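Local coordinates for protein arginine kinase (Cydia pomonella granulosis virus, PDB 6VVG) that probably acts as a serine/threonine protein kinase, whose nucleotide pocket holds adenosine monophosphate in this structure, at residues Leu36-Lys39 and Lys44-Val47; His77-Asn82 and Ser87-Asp92; Pro240-Glu243 and Ala249-Phe252. All coordinates share one frame; numbering follows the deposited sequence.

Contact 1: residues Leu36-Lys39 and Lys44-Val47; sequences LCKK and KRFV. With AMP (adenosine monophosphate), chain C.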
ATOM      1  N   LEU A  36     -10.671  -6.552  23.372  1.00 21.11           N
ATOM      2  CA  LEU A  36      -9.557  -6.649  24.306  1.00 17.11           C
ATOM      3  C   LEU A  36      -9.111  -8.105  24.404  1.00 20.40           C
ATOM      4  O   LEU A  36      -9.931  -9.008  24.594  1.00 22.42           O
ATOM      5  CB  LEU A  36      -9.969  -6.116  25.678  1.00 17.50           C
ATOM      6  CG  LEU A  36      -8.857  -5.879  26.698  1.00 15.87           C
ATOM      7  CD1 LEU A  36      -7.988  -4.696  26.302  1.00 22.92           C
ATOM      8  CD2 LEU A  36      -9.456  -5.668  28.090  1.00 22.10           C
ATOM      9  N   CYS A  37      -7.810  -8.329  24.269  1.00 15.81           N
ATOM     10  CA  CYS A  37      -7.253  -9.670  24.219  1.00 20.56           C
ATOM     11  C   CYS A  37      -6.169  -9.821  25.267  1.00 23.57           C
ATOM     12  O   CYS A  37      -5.696  -8.840  25.843  1.00 18.48           O
ATOM     13  CB  CYS A  37      -6.702 -10.011  22.826  1.00 22.99           C
ATOM     14  SG  CYS A  37      -5.872  -8.732  21.982  1.00 43.43           S
ATOM     15  N   LYS A  38      -5.736 -11.068  25.465  1.00 24.49           N
ATOM     16  CA  LYS A  38      -4.688 -11.370  26.431  1.00 21.24           C
ATOM     17  C   LYS A  38      -4.158 -12.776  26.179  1.00 27.02           C
ATOM     18  O   LYS A  38      -4.923 -13.680  25.836  1.00 30.74           O
ATOM     19  CB  LYS A  38      -5.197 -11.256  27.878  1.00 32.09           C
ATOM     20  CG  LYS A  38      -4.105 -10.925  28.903  1.00 33.06           C
ATOM     21  CD  LYS A  38      -4.661 -10.889  30.330  1.00 38.34           C
ATOM     22  CE  LYS A  38      -4.851 -12.293  30.892  1.00 41.86           C
ATOM     23  NZ  LYS A  38      -5.458 -12.278  32.254  1.00 50.77           N
ATOM     24  N   LYS A  39      -2.846 -12.944  26.330  1.00 26.43           N
ATOM     25  CA  LYS A  39      -2.258 -14.277  26.329  1.00 23.89           C
ATOM     26  C   LYS A  39      -2.578 -14.979  27.646  1.00 28.79           C
ATOM     27  O   LYS A  39      -2.481 -14.384  28.723  1.00 33.10           O
ATOM     28  CB  LYS A  39      -0.745 -14.199  26.131  1.00 28.51           C
ATOM     29  CG  LYS A  39      -0.278 -14.369  24.692  1.00 30.65           C
ATOM     30  CD  LYS A  39       0.727 -13.279  24.321  1.00 41.06           C
ATOM     31  CE  LYS A  39       1.732 -13.753  23.280  1.00 43.98           C
ATOM     32  NZ  LYS A  39       2.870 -12.798  23.125  1.00 48.06           N
ATOM     33  N   LYS A  44       0.033  -8.674  29.881  1.00 16.72           N
ATOM     34  CA  LYS A  44      -0.156  -7.570  28.949  1.00 17.92           C
ATOM     35  C   LYS A  44      -1.480  -7.681  28.205  1.00 19.59           C
ATOM     36  O   LYS A  44      -1.864  -8.753  27.732  1.00 15.42           O
ATOM     37  CB  LYS A  44       0.994  -7.525  27.945  1.00 22.68           C
ATOM     38  CG  LYS A  44       0.958  -6.326  27.011  1.00 23.36           C
ATOM     39  CD  LYS A  44       2.290  -6.151  26.298  1.00 27.22           C
ATOM     40  CE  LYS A  44       2.322  -4.858  25.496  1.00 31.11           C
ATOM     41  NZ  LYS A  44       2.691  -5.096  24.071  1.00 36.47           N
ATOM     42  N   ARG A  45      -2.173  -6.551  28.106  1.00 15.69           N
ATOM     43  CA  ARG A  45      -3.389  -6.452  27.316  1.00 19.11           C
ATOM     44  C   ARG A  45      -3.044  -6.033  25.893  1.00 22.11           C
ATOM     45  O   ARG A  45      -2.200  -5.159  25.677  1.00 21.52           O
ATOM     46  CB  ARG A  45      -4.356  -5.442  27.934  1.00 21.51           C
ATOM     47  CG  ARG A  45      -5.341  -6.053  28.903  1.00 19.81           C
ATOM     48  CD  ARG A  45      -4.661  -6.431  30.212  1.00 18.53           C
ATOM     49  NE  ARG A  45      -5.637  -6.718  31.260  1.00 21.91           N
ATOM     50  CZ  ARG A  45      -5.394  -7.481  32.321  1.00 24.70           C
ATOM     51  NH1 ARG A  45      -4.201  -8.035  32.482  1.00 25.74           N
ATOM     52  NH2 ARG A  45      -6.347  -7.689  33.220  1.00 24.22           N
ATOM     53  N   PHE A  46      -3.694  -6.666  24.928  1.00 17.28           N
ATOM     54  CA  PHE A  46      -3.563  -6.307  23.525  1.00 20.48           C
ATOM     55  C   PHE A  46      -4.942  -5.958  22.979  1.00 20.10           C
ATOM     56  O   PHE A  46      -5.965  -6.144  23.643  1.00 17.49           O
ATOM     57  CB  PHE A  46      -2.942  -7.459  22.711  1.00 20.06           C
ATOM     58  CG  PHE A  46      -1.584  -7.903  23.206  1.00 23.36           C
ATOM     59  CD1 PHE A  46      -0.434  -7.302  22.725  1.00 25.25           C
ATOM     60  CD2 PHE A  46      -1.457  -8.920  24.146  1.00 24.82           C
ATOM     61  CE1 PHE A  46       0.815  -7.696  23.166  1.00 30.19           C
ATOM     62  CE2 PHE A  46      -0.203  -9.319  24.593  1.00 26.22           C
ATOM     63  CZ  PHE A  46       0.931  -8.703  24.102  1.00 28.91           C
ATOM     64  N   VAL A  47      -4.971  -5.542  21.717  1.00 13.95           N
ATOM     65  CA  VAL A  47      -6.206  -5.275  20.989  1.00 15.29           C
ATOM     66  C   VAL A  47      -6.246  -6.196  19.780  1.00 19.81           C
ATOM     67  O   VAL A  47      -5.340  -6.154  18.935  1.00 13.96           O
ATOM     68  CB  VAL A  47      -6.300  -3.805  20.552  1.00 18.13           C
ATOM     69  CG1 VAL A  47      -7.409  -3.630  19.526  1.00 27.79           C
ATOM     70  CG2 VAL A  47      -6.518  -2.901  21.757  1.00 20.27           C
TER
HETATM   71  P   AMP C 301     -10.808   1.312  15.837  1.00121.40           P
HETATM   72  O1P AMP C 301     -11.887   2.178  15.226  1.00 74.94           O
HETATM   73  O2P AMP C 301      -9.765   2.225  16.434  1.00 73.79           O
HETATM   74  O3P AMP C 301     -10.359   0.320  14.791  1.00 59.45           O
HETATM   75  O5' AMP C 301     -11.420   0.462  17.036  1.00 73.39           O
HETATM   76  C5' AMP C 301     -12.616   0.868  17.684  1.00 54.83           C
HETATM   77  C4' AMP C 301     -12.344   1.478  19.038  1.00 48.32           C
HETATM   78  O4' AMP C 301     -11.560   0.561  19.850  1.00 53.55           O
HETATM   79  C3' AMP C 301     -11.523   2.759  19.049  1.00 61.86           C
HETATM   80  O3' AMP C 301     -12.282   3.908  18.712  1.00 66.65           O
HETATM   81  C2' AMP C 301     -10.987   2.774  20.472  1.00 52.76           C
HETATM   82  O2' AMP C 301     -12.001   3.153  21.390  1.00 56.30           O
HETATM   83  C1' AMP C 301     -10.671   1.292  20.673  1.00 52.98           C
HETATM   84  N9  AMP C 301      -9.293   0.983  20.251  1.00 51.79           N
HETATM   85  C8  AMP C 301      -8.939   0.744  18.985  1.00 43.61           C
HETATM   86  N7  AMP C 301      -7.625   0.517  18.960  1.00 40.33           N
HETATM   87  C5  AMP C 301      -7.165   0.621  20.215  1.00 38.71           C
HETATM   88  C6  AMP C 301      -5.901   0.482  20.736  1.00 43.85           C
HETATM   89  N6  AMP C 301      -4.619   0.176  20.132  1.00 28.12           N
HETATM   90  N1  AMP C 301      -5.695   0.637  22.035  1.00 24.94           N
HETATM   91  C2  AMP C 301      -6.738   0.932  22.847  1.00 24.63           C
HETATM   92  N3  AMP C 301      -7.986   1.070  22.338  1.00 36.45           N
HETATM   93  C4  AMP C 301      -8.192   0.914  21.016  1.00 40.36           C
HETATM   94  O   HOH W   1      -0.920 -11.141  27.385  1.00 20.51           O
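Cys-37 and Phe-46 form the hydrogen-bonded pair of this antiparallel hairpin, each donating to the other: Cys-37 N reaches Phe-46 O at 2.9 Å, nearly straight at 167°, and Phe-46 N returns to Cys-37 O at 3.1 Å. A water extends the link toward the turn, accepting from Lys-39 N and donating to Lys-44 O.

Close packing follows on both faces. With SG placed between the backbone N and the carbonyl carbon of its own residue (chi1 39°), Cys-37 SG lies 3.1 Å from Phe-46 O, a close contact and not a bond, and 3.3 Å from Phe-46 CB. On the other face Leu-36 CD1 meets Arg-45 CG at 4.0 Å, while Val-47 sets CG2 over the adenine ring face, 3.6 Å from AMP C6.

The charged pair runs side by side. Lys-38 CD packs over one face of the Arg-45 guanidinium, 3.6 Å from NH1, while Lys-38 NZ and Arg-45 NH1 stay 4.4 Å apart. This is probably tolerated because Arg-45 NH1 bonds to His-43 O and both residues are partly exposed.

The faces thus differ: one carries Cys-37 and Phe-46, the other Leu-36, Lys-38, Arg-45 and, at the adenine end, Val-47.

Contact 2: residues His77-Asn82 and Ser87-Asp92; sequences HNFVFN and SLLIMD. With AMP (adenosine monophosphate), chain C.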
ATOM      1  N   HIS A  77       1.486  -6.610  16.143  1.00 16.75           N
ATOM      2  CA  HIS A  77       2.243  -7.756  16.629  1.00 20.43           C
ATOM      3  C   HIS A  77       1.990  -9.004  15.791  1.00 23.53           C
ATOM      4  O   HIS A  77       2.934  -9.711  15.430  1.00 17.89           O
ATOM      5  CB  HIS A  77       1.900  -8.008  18.096  1.00 24.21           C
ATOM      6  CG  HIS A  77       2.529  -7.023  19.029  1.00 22.47           C
ATOM      7  ND1 HIS A  77       3.893  -6.935  19.199  1.00 22.19           N
ATOM      8  CD2 HIS A  77       1.988  -6.067  19.820  1.00 17.53           C
ATOM      9  CE1 HIS A  77       4.165  -5.976  20.066  1.00 18.98           C
ATOM     10  NE2 HIS A  77       3.027  -5.438  20.461  1.00 22.67           N
ATOM     11  N   ASN A  78       0.731  -9.280  15.461  1.00 15.95           N
ATOM     12  CA  ASN A  78       0.390 -10.407  14.606  1.00 19.60           C
ATOM     13  C   ASN A  78      -0.706  -9.982  13.643  1.00 16.83           C
ATOM     14  O   ASN A  78      -1.476  -9.063  13.928  1.00 16.24           O
ATOM     15  CB  ASN A  78      -0.076 -11.618  15.418  1.00 21.50           C
ATOM     16  CG  ASN A  78       0.932 -12.040  16.463  1.00 21.57           C
ATOM     17  OD1 ASN A  78       1.751 -12.929  16.229  1.00 33.57           O
ATOM     18  ND2 ASN A  78       0.879 -11.403  17.627  1.00 24.91           N
ATOM     19  N   PHE A  79      -0.774 -10.665  12.502  1.00 16.43           N
ATOM     20  CA  PHE A  79      -1.774 -10.368  11.484  1.00 17.66           C
ATOM     21  C   PHE A  79      -1.959 -11.618  10.639  1.00 15.39           C
ATOM     22  O   PHE A  79      -0.984 -12.172  10.121  1.00 16.41           O
ATOM     23  CB  PHE A  79      -1.350  -9.167  10.630  1.00 17.17           C
ATOM     24  CG  PHE A  79      -2.196  -8.958   9.410  1.00 17.19           C
ATOM     25  CD1 PHE A  79      -3.575  -8.823   9.505  1.00 20.77           C
ATOM     26  CD2 PHE A  79      -1.605  -8.886   8.163  1.00 12.91           C
ATOM     27  CE1 PHE A  79      -4.343  -8.628   8.367  1.00 18.75           C
ATOM     28  CE2 PHE A  79      -2.362  -8.691   7.028  1.00 13.19           C
ATOM     29  CZ  PHE A  79      -3.731  -8.562   7.126  1.00 14.52           C
ATOM     30  N   VAL A  80      -3.203 -12.067  10.528  1.00 15.98           N
ATOM     31  CA  VAL A  80      -3.564 -13.235   9.740  1.00 17.80           C
ATOM     32  C   VAL A  80      -4.666 -12.803   8.787  1.00 22.04           C
ATOM     33  O   VAL A  80      -5.766 -12.448   9.227  1.00 22.90           O
ATOM     34  CB  VAL A  80      -4.030 -14.405  10.614  1.00 23.47           C
ATOM     35  CG1 VAL A  80      -4.401 -15.584   9.733  1.00 27.88           C
ATOM     36  CG2 VAL A  80      -2.958 -14.783  11.619  1.00 23.25           C
ATOM     37  N   PHE A  81      -4.376 -12.817   7.489  1.00 20.27           N
ATOM     38  CA  PHE A  81      -5.371 -12.535   6.464  1.00 20.02           C
ATOM     39  C   PHE A  81      -5.836 -13.850   5.856  1.00 18.84           C
ATOM     40  O   PHE A  81      -5.021 -14.732   5.572  1.00 15.16           O
ATOM     41  CB  PHE A  81      -4.801 -11.621   5.377  1.00 21.47           C
ATOM     42  CG  PHE A  81      -5.567 -11.667   4.086  1.00 25.18           C
ATOM     43  CD1 PHE A  81      -6.668 -10.848   3.883  1.00 20.63           C
ATOM     44  CD2 PHE A  81      -5.185 -12.528   3.072  1.00 16.26           C
ATOM     45  CE1 PHE A  81      -7.372 -10.896   2.693  1.00 22.57           C
ATOM     46  CE2 PHE A  81      -5.883 -12.580   1.885  1.00 20.85           C
ATOM     47  CZ  PHE A  81      -6.978 -11.764   1.694  1.00 19.80           C
ATOM     48  N   ASN A  82      -7.150 -13.983   5.670  1.00 18.57           N
ATOM     49  CA  ASN A  82      -7.744 -15.127   4.986  1.00 18.57           C
ATOM     50  C   ASN A  82      -8.650 -14.619   3.875  1.00 25.73           C
ATOM     51  O   ASN A  82      -9.522 -13.779   4.119  1.00 22.34           O
ATOM     52  CB  ASN A  82      -8.542 -16.013   5.948  1.00 23.52           C
ATOM     53  CG  ASN A  82      -7.669 -16.674   6.984  1.00 38.39           C
ATOM     54  OD1 ASN A  82      -6.868 -17.559   6.671  1.00 45.04           O
ATOM     55  ND2 ASN A  82      -7.814 -16.247   8.230  1.00 42.80           N
ATOM     56  N   SER A  87     -10.071 -12.030   9.090  1.00 32.45           N
ATOM     57  CA  SER A  87      -8.666 -11.693   9.253  1.00 24.01           C
ATOM     58  C   SER A  87      -8.462 -10.977  10.580  1.00 29.57           C
ATOM     59  O   SER A  87      -9.314 -10.203  11.032  1.00 20.41           O
ATOM     60  CB  SER A  87      -8.160 -10.821   8.101  1.00 26.36           C
ATOM     61  OG  SER A  87      -8.504 -11.388   6.849  1.00 30.36           O
ATOM     62  N   LEU A  88      -7.319 -11.241  11.195  1.00 21.55           N
ATOM     63  CA  LEU A  88      -7.027 -10.780  12.542  1.00 21.41           C
ATOM     64  C   LEU A  88      -5.858  -9.808  12.543  1.00 18.47           C
ATOM     65  O   LEU A  88      -4.843 -10.047  11.884  1.00 17.87           O
ATOM     66  CB  LEU A  88      -6.674 -11.954  13.451  1.00 22.15           C
ATOM     67  CG  LEU A  88      -7.598 -13.167  13.516  1.00 34.38           C
ATOM     68  CD1 LEU A  88      -7.206 -14.051  14.709  1.00 45.42           C
ATOM     69  CD2 LEU A  88      -9.035 -12.720  13.618  1.00 31.09           C
ATOM     70  N   LEU A  89      -5.990  -8.732  13.311  1.00 18.13           N
ATOM     71  CA  LEU A  89      -4.878  -7.845  13.624  1.00 16.65           C
ATOM     72  C   LEU A  89      -4.741  -7.777  15.139  1.00 17.32           C
ATOM     73  O   LEU A  89      -5.667  -7.332  15.824  1.00 17.06           O
ATOM     74  CB  LEU A  89      -5.090  -6.445  13.048  1.00 14.85           C
ATOM     75  CG  LEU A  89      -4.978  -6.224  11.542  1.00 16.52           C
ATOM     76  CD1 LEU A  89      -6.191  -6.793  10.845  1.00 26.26           C
ATOM     77  CD2 LEU A  89      -4.824  -4.737  11.250  1.00 15.60           C
ATOM     78  N   ILE A  90      -3.600  -8.217  15.662  1.00 18.18           N
ATOM     79  CA  ILE A  90      -3.315  -8.159  17.094  1.00 15.92           C
ATOM     80  C   ILE A  90      -2.303  -7.045  17.314  1.00 14.69           C
ATOM     81  O   ILE A  90      -1.154  -7.137  16.861  1.00 12.79           O
ATOM     82  CB  ILE A  90      -2.801  -9.499  17.637  1.00 15.83           C
ATOM     83  CG1 ILE A  90      -3.851 -10.589  17.408  1.00 18.34           C
ATOM     84  CG2 ILE A  90      -2.472  -9.373  19.117  1.00 16.33           C
ATOM     85  CD1 ILE A  90      -3.407 -11.975  17.828  1.00 34.98           C
ATOM     86  N   MET A  91      -2.729  -5.997  18.015  1.00 13.63           N
ATOM     87  CA  MET A  91      -1.963  -4.771  18.175  1.00 15.02           C
ATOM     88  C   MET A  91      -1.889  -4.401  19.650  1.00 15.92           C
ATOM     89  O   MET A  91      -2.589  -4.966  20.495  1.00 12.56           O
ATOM     90  CB  MET A  91      -2.597  -3.621  17.379  1.00 20.76           C
ATOM     91  CG  MET A  91      -4.022  -3.286  17.828  1.00 27.54           C
ATOM     92  SD  MET A  91      -4.804  -2.002  16.832  1.00 28.79           S
ATOM     93  CE  MET A  91      -4.645  -2.697  15.189  1.00 18.13           C
ATOM     94  N   ASP A  92      -1.025  -3.438  19.953  1.00 14.83           N
ATOM     95  CA  ASP A  92      -0.915  -2.948  21.319  1.00 15.11           C
ATOM     96  C   ASP A  92      -2.217  -2.284  21.755  1.00 16.25           C
ATOM     97  O   ASP A  92      -2.953  -1.717  20.942  1.00 15.02           O
ATOM     98  CB  ASP A  92       0.225  -1.935  21.440  1.00 22.99           C
ATOM     99  CG  ASP A  92       1.583  -2.584  21.604  1.00 16.71           C
ATOM    100  OD1 ASP A  92       1.656  -3.725  22.103  1.00 18.10           O
ATOM    101  OD2 ASP A  92       2.587  -1.938  21.240  1.00 21.65           O
TER
HETATM  102  P   AMP C 301     -10.808   1.312  15.837  1.00121.40           P
HETATM  103  O1P AMP C 301     -11.887   2.178  15.226  1.00 74.94           O
HETATM  104  O2P AMP C 301      -9.765   2.225  16.434  1.00 73.79           O
HETATM  105  O3P AMP C 301     -10.359   0.320  14.791  1.00 59.45           O
HETATM  106  O5' AMP C 301     -11.420   0.462  17.036  1.00 73.39           O
HETATM  107  C5' AMP C 301     -12.616   0.868  17.684  1.00 54.83           C
HETATM  108  C4' AMP C 301     -12.344   1.478  19.038  1.00 48.32           C
HETATM  109  O4' AMP C 301     -11.560   0.561  19.850  1.00 53.55           O
HETATM  110  C3' AMP C 301     -11.523   2.759  19.049  1.00 61.86           C
HETATM  111  O3' AMP C 301     -12.282   3.908  18.712  1.00 66.65           O
HETATM  112  C2' AMP C 301     -10.987   2.774  20.472  1.00 52.76           C
HETATM  113  O2' AMP C 301     -12.001   3.153  21.390  1.00 56.30           O
HETATM  114  C1' AMP C 301     -10.671   1.292  20.673  1.00 52.98           C
HETATM  115  N9  AMP C 301      -9.293   0.983  20.251  1.00 51.79           N
HETATM  116  C8  AMP C 301      -8.939   0.744  18.985  1.00 43.61           C
HETATM  117  N7  AMP C 301      -7.625   0.517  18.960  1.00 40.33           N
HETATM  118  C5  AMP C 301      -7.165   0.621  20.215  1.00 38.71           C
HETATM  119  C6  AMP C 301      -5.901   0.482  20.736  1.00 43.85           C
HETATM  120  N6  AMP C 301      -4.619   0.176  20.132  1.00 28.12           N
HETATM  121  N1  AMP C 301      -5.695   0.637  22.035  1.00 24.94           N
HETATM  122  C2  AMP C 301      -6.738   0.932  22.847  1.00 24.63           C
HETATM  123  N3  AMP C 301      -7.986   1.070  22.338  1.00 36.45           N
HETATM  124  C4  AMP C 301      -8.192   0.914  21.016  1.00 40.36           C
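In both His-77 (chi1 -75°) and Asp-92 (chi1 -82°) the first torsion sets CG beside the backbone N, and this brings imidazole and carboxylate together at one end of the strand pair. His-77 NE2 donates to Asp-92 OD1 over 2.7 Å; the oxygen lies in the ring plane, but the ring nitrogen meets it from above the carboxylate plane, the two planes being 65° apart. OD1 is shared with Lys-44 in a salt bridge. His-77 ND1 bonds to Asp-83 of the second subunit.

Beside this pair the strand carries a classic beta bulge. Ile-90 O accepts from His-77 N at 2.8 Å and from Asn-78 N at 3.2 Å, after which regular antiparallel bonding resumes through Asn-78 with Ile-90 and Val-80 with Leu-88. Between these, the edge of the Phe-79 ring approaches Leu-88 O, and CD1 of Phe-79 touches CD1 of Leu-89 at 3.6 Å. At the far end Ser-87 OG accepts from Asn-82 N at 3.2 Å.

Strand 76-82 is outermost within its chain, and residues 78-82 pair antiparallel with a strand of the second subunit, continuing the sheet across the dimer. At the nucleotide end, AMP N6 makes a short but bent, weak bond to Asp-92 O (2.6 Å), and Met-91 SD lies 4.0 Å from AMP N6. This is the hairpin of the kinase N-lobe that runs into the hinge, where Asp-92 O and Val-94 N meet AMP as the hinge meets adenine in protein kinases, with Met-91 consistent with the gatekeeper position.

Contact 3: residues Pro240-Glu243 and Ala249-Phe252; sequences PTIE and ANDF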
ATOM      1  N   PRO A 240     -16.815  30.498  12.823  1.00 24.30           N
ATOM      2  CA  PRO A 240     -16.979  31.231  14.084  1.00 13.75           C
ATOM      3  C   PRO A 240     -15.656  31.422  14.813  1.00 20.37           C
ATOM      4  O   PRO A 240     -14.818  30.520  14.875  1.00 20.28           O
ATOM      5  CB  PRO A 240     -17.938  30.350  14.893  1.00 21.34           C
ATOM      6  CG  PRO A 240     -18.685  29.538  13.866  1.00 23.88           C
ATOM      7  CD  PRO A 240     -17.703  29.320  12.735  1.00 20.83           C
ATOM      8  N   THR A 241     -15.483  32.613  15.380  1.00 20.43           N
ATOM      9  CA  THR A 241     -14.359  32.859  16.271  1.00 22.54           C
ATOM     10  C   THR A 241     -14.478  31.983  17.513  1.00 19.94           C
ATOM     11  O   THR A 241     -15.569  31.796  18.058  1.00 18.47           O
ATOM     12  CB  THR A 241     -14.314  34.334  16.677  1.00 21.52           C
ATOM     13  OG1 THR A 241     -14.178  35.153  15.509  1.00 30.14           O
ATOM     14  CG2 THR A 241     -13.148  34.596  17.620  1.00 27.75           C
ATOM     15  N   ILE A 242     -13.349  31.439  17.958  1.00 12.99           N
ATOM     16  CA  ILE A 242     -13.286  30.693  19.211  1.00 14.35           C
ATOM     17  C   ILE A 242     -12.971  31.704  20.307  1.00 17.36           C
ATOM     18  O   ILE A 242     -11.848  32.202  20.399  1.00 13.62           O
ATOM     19  CB  ILE A 242     -12.242  29.574  19.158  1.00  9.19           C
ATOM     20  CG1 ILE A 242     -12.455  28.722  17.908  1.00 12.23           C
ATOM     21  CG2 ILE A 242     -12.335  28.712  20.410  1.00 14.20           C
ATOM     22  CD1 ILE A 242     -11.362  27.703  17.662  1.00 14.81           C
ATOM     23  N   GLU A 243     -13.969  32.007  21.138  1.00 22.78           N
ATOM     24  CA  GLU A 243     -13.913  33.216  21.956  1.00 28.68           C
ATOM     25  C   GLU A 243     -12.751  33.180  22.941  1.00 28.10           C
ATOM     26  O   GLU A 243     -12.016  34.165  23.084  1.00 36.32           O
ATOM     27  CB  GLU A 243     -15.241  33.403  22.694  1.00 29.73           C
ATOM     28  CG  GLU A 243     -15.435  34.780  23.317  1.00 34.00           C
ATOM     29  CD  GLU A 243     -15.329  35.915  22.310  1.00 46.34           C
ATOM     30  OE1 GLU A 243     -15.359  35.649  21.090  1.00 38.30           O
ATOM     31  OE2 GLU A 243     -15.221  37.081  22.744  1.00 43.55           O
ATOM     32  N   ALA A 249      -4.388  31.116  17.848  1.00 15.59           N
ATOM     33  CA  ALA A 249      -5.157  29.883  17.705  1.00 14.43           C
ATOM     34  C   ALA A 249      -6.318  30.074  16.740  1.00 13.32           C
ATOM     35  O   ALA A 249      -6.614  29.191  15.927  1.00 16.61           O
ATOM     36  CB  ALA A 249      -5.665  29.419  19.070  1.00 12.02           C
ATOM     37  N   ASN A 250      -6.992  31.219  16.818  1.00 10.65           N
ATOM     38  CA  ASN A 250      -8.074  31.491  15.881  1.00 11.71           C
ATOM     39  C   ASN A 250      -7.541  31.607  14.460  1.00 13.52           C
ATOM     40  O   ASN A 250      -8.070  30.978  13.541  1.00 15.59           O
ATOM     41  CB  ASN A 250      -8.817  32.760  16.291  1.00 12.66           C
ATOM     42  CG  ASN A 250      -9.914  32.484  17.298  1.00 19.70           C
ATOM     43  OD1 ASN A 250     -10.909  31.826  16.986  1.00 13.96           O
ATOM     44  ND2 ASN A 250      -9.736  32.975  18.516  1.00 15.83           N
ATOM     45  N   ASP A 251      -6.469  32.377  14.263  1.00 11.41           N
ATOM     46  CA  ASP A 251      -5.903  32.504  12.924  1.00 14.58           C
ATOM     47  C   ASP A 251      -5.502  31.148  12.359  1.00 16.11           C
ATOM     48  O   ASP A 251      -5.600  30.926  11.146  1.00 13.29           O
ATOM     49  CB  ASP A 251      -4.697  33.443  12.948  1.00 15.64           C
ATOM     50  CG  ASP A 251      -4.308  33.922  11.566  1.00 22.80           C
ATOM     51  OD1 ASP A 251      -5.098  34.664  10.949  1.00 13.27           O
ATOM     52  OD2 ASP A 251      -3.214  33.548  11.093  1.00 12.60           O
ATOM     53  N   PHE A 252      -5.060  30.230  13.220  1.00 12.95           N
ATOM     54  CA  PHE A 252      -4.686  28.896  12.761  1.00  9.06           C
ATOM     55  C   PHE A 252      -5.879  28.176  12.144  1.00 13.58           C
ATOM     56  O   PHE A 252      -5.802  27.682  11.014  1.00 11.61           O
ATOM     57  CB  PHE A 252      -4.106  28.091  13.927  1.00 11.93           C
ATOM     58  CG  PHE A 252      -3.621  26.720  13.542  1.00 10.04           C
ATOM     59  CD1 PHE A 252      -2.478  26.564  12.773  1.00 10.40           C
ATOM     60  CD2 PHE A 252      -4.306  25.588  13.953  1.00 10.53           C
ATOM     61  CE1 PHE A 252      -2.031  25.303  12.417  1.00  9.32           C
ATOM     62  CE2 PHE A 252      -3.863  24.324  13.598  1.00  9.72           C
ATOM     63  CZ  PHE A 252      -2.724  24.183  12.834  1.00 12.78           C
TER
HETATM   64  O   HOH W   2     -12.021  31.020  14.453  1.00 19.69           O
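The Asn-250 side-chain amide lies across the backbone of Ile-242 and bonds to both of its polar atoms. Ile-242 N donates to Asn-250 OD1 over 2.7 Å, arriving in the carbonyl plane on a lone pair with an N-H...O angle of 162°. Asn-250 ND2 donates a hydrogen bond to Ile-242 O over 2.9 Å, and here the acceptor sits almost in the amide plane. Together the two bonds close a ring between one side chain and one residue's backbone, which fixes the rotation of the amide and tells its oxygen from its nitrogen.

The reach depends on the Asn-250 torsion: with chi1 at -86°, CG swings beside its backbone N, and the amide projects from the helix to the preceding loop. Both amide atoms have further partners. A water donates to Asn-250 OD1 and to Pro-240 O, each at 2.9 Å, carrying the link two residues back along the loop. ND2 also makes a weak hydrogen bond to Ser-246 O.

Carbon atoms flank the bonded oxygen: Thr-241 CG2 comes within 3.6 Å of Asn-250 OD1, its side chain crossing that of Asn-250 at about a right angle, and Ile-242 CB stands 3.4 Å from the same oxygen.

Away from the nucleotide, the contact ties the loop after helix 228-235 to helix 247-256. Ile-242 packs on Tyr-204, Leu-207 and Ser-208 of helix 192-208, while Phe-252, on helix 247-256, touches Ala-203 of helix 192-208 and Ile-122 of helix 115-133.

From the N terminus, the three contacts close their loops in series; none nests or crosses. Contact 1 closes a hairpin with a short connection between strands 32-39 and 45-51, contact 2 another between strands 76-82 and 87-92, and contact 3 a short connection leading into helix 247-256. The first two share one five-stranded sheet of the kinase N-lobe, in which strand 45-51 lies beside strand 87-92: Val-47 N probably bonds to Met-91 O at 2.7 Å, and the Lys-44 to Asp-92 salt bridge adds a second tie. Contact 3 lies in the helical C-lobe on the opposite side of the chain's centre, its own centre about 41 Å from that of contact 1 and 42 Å from that of contact 2.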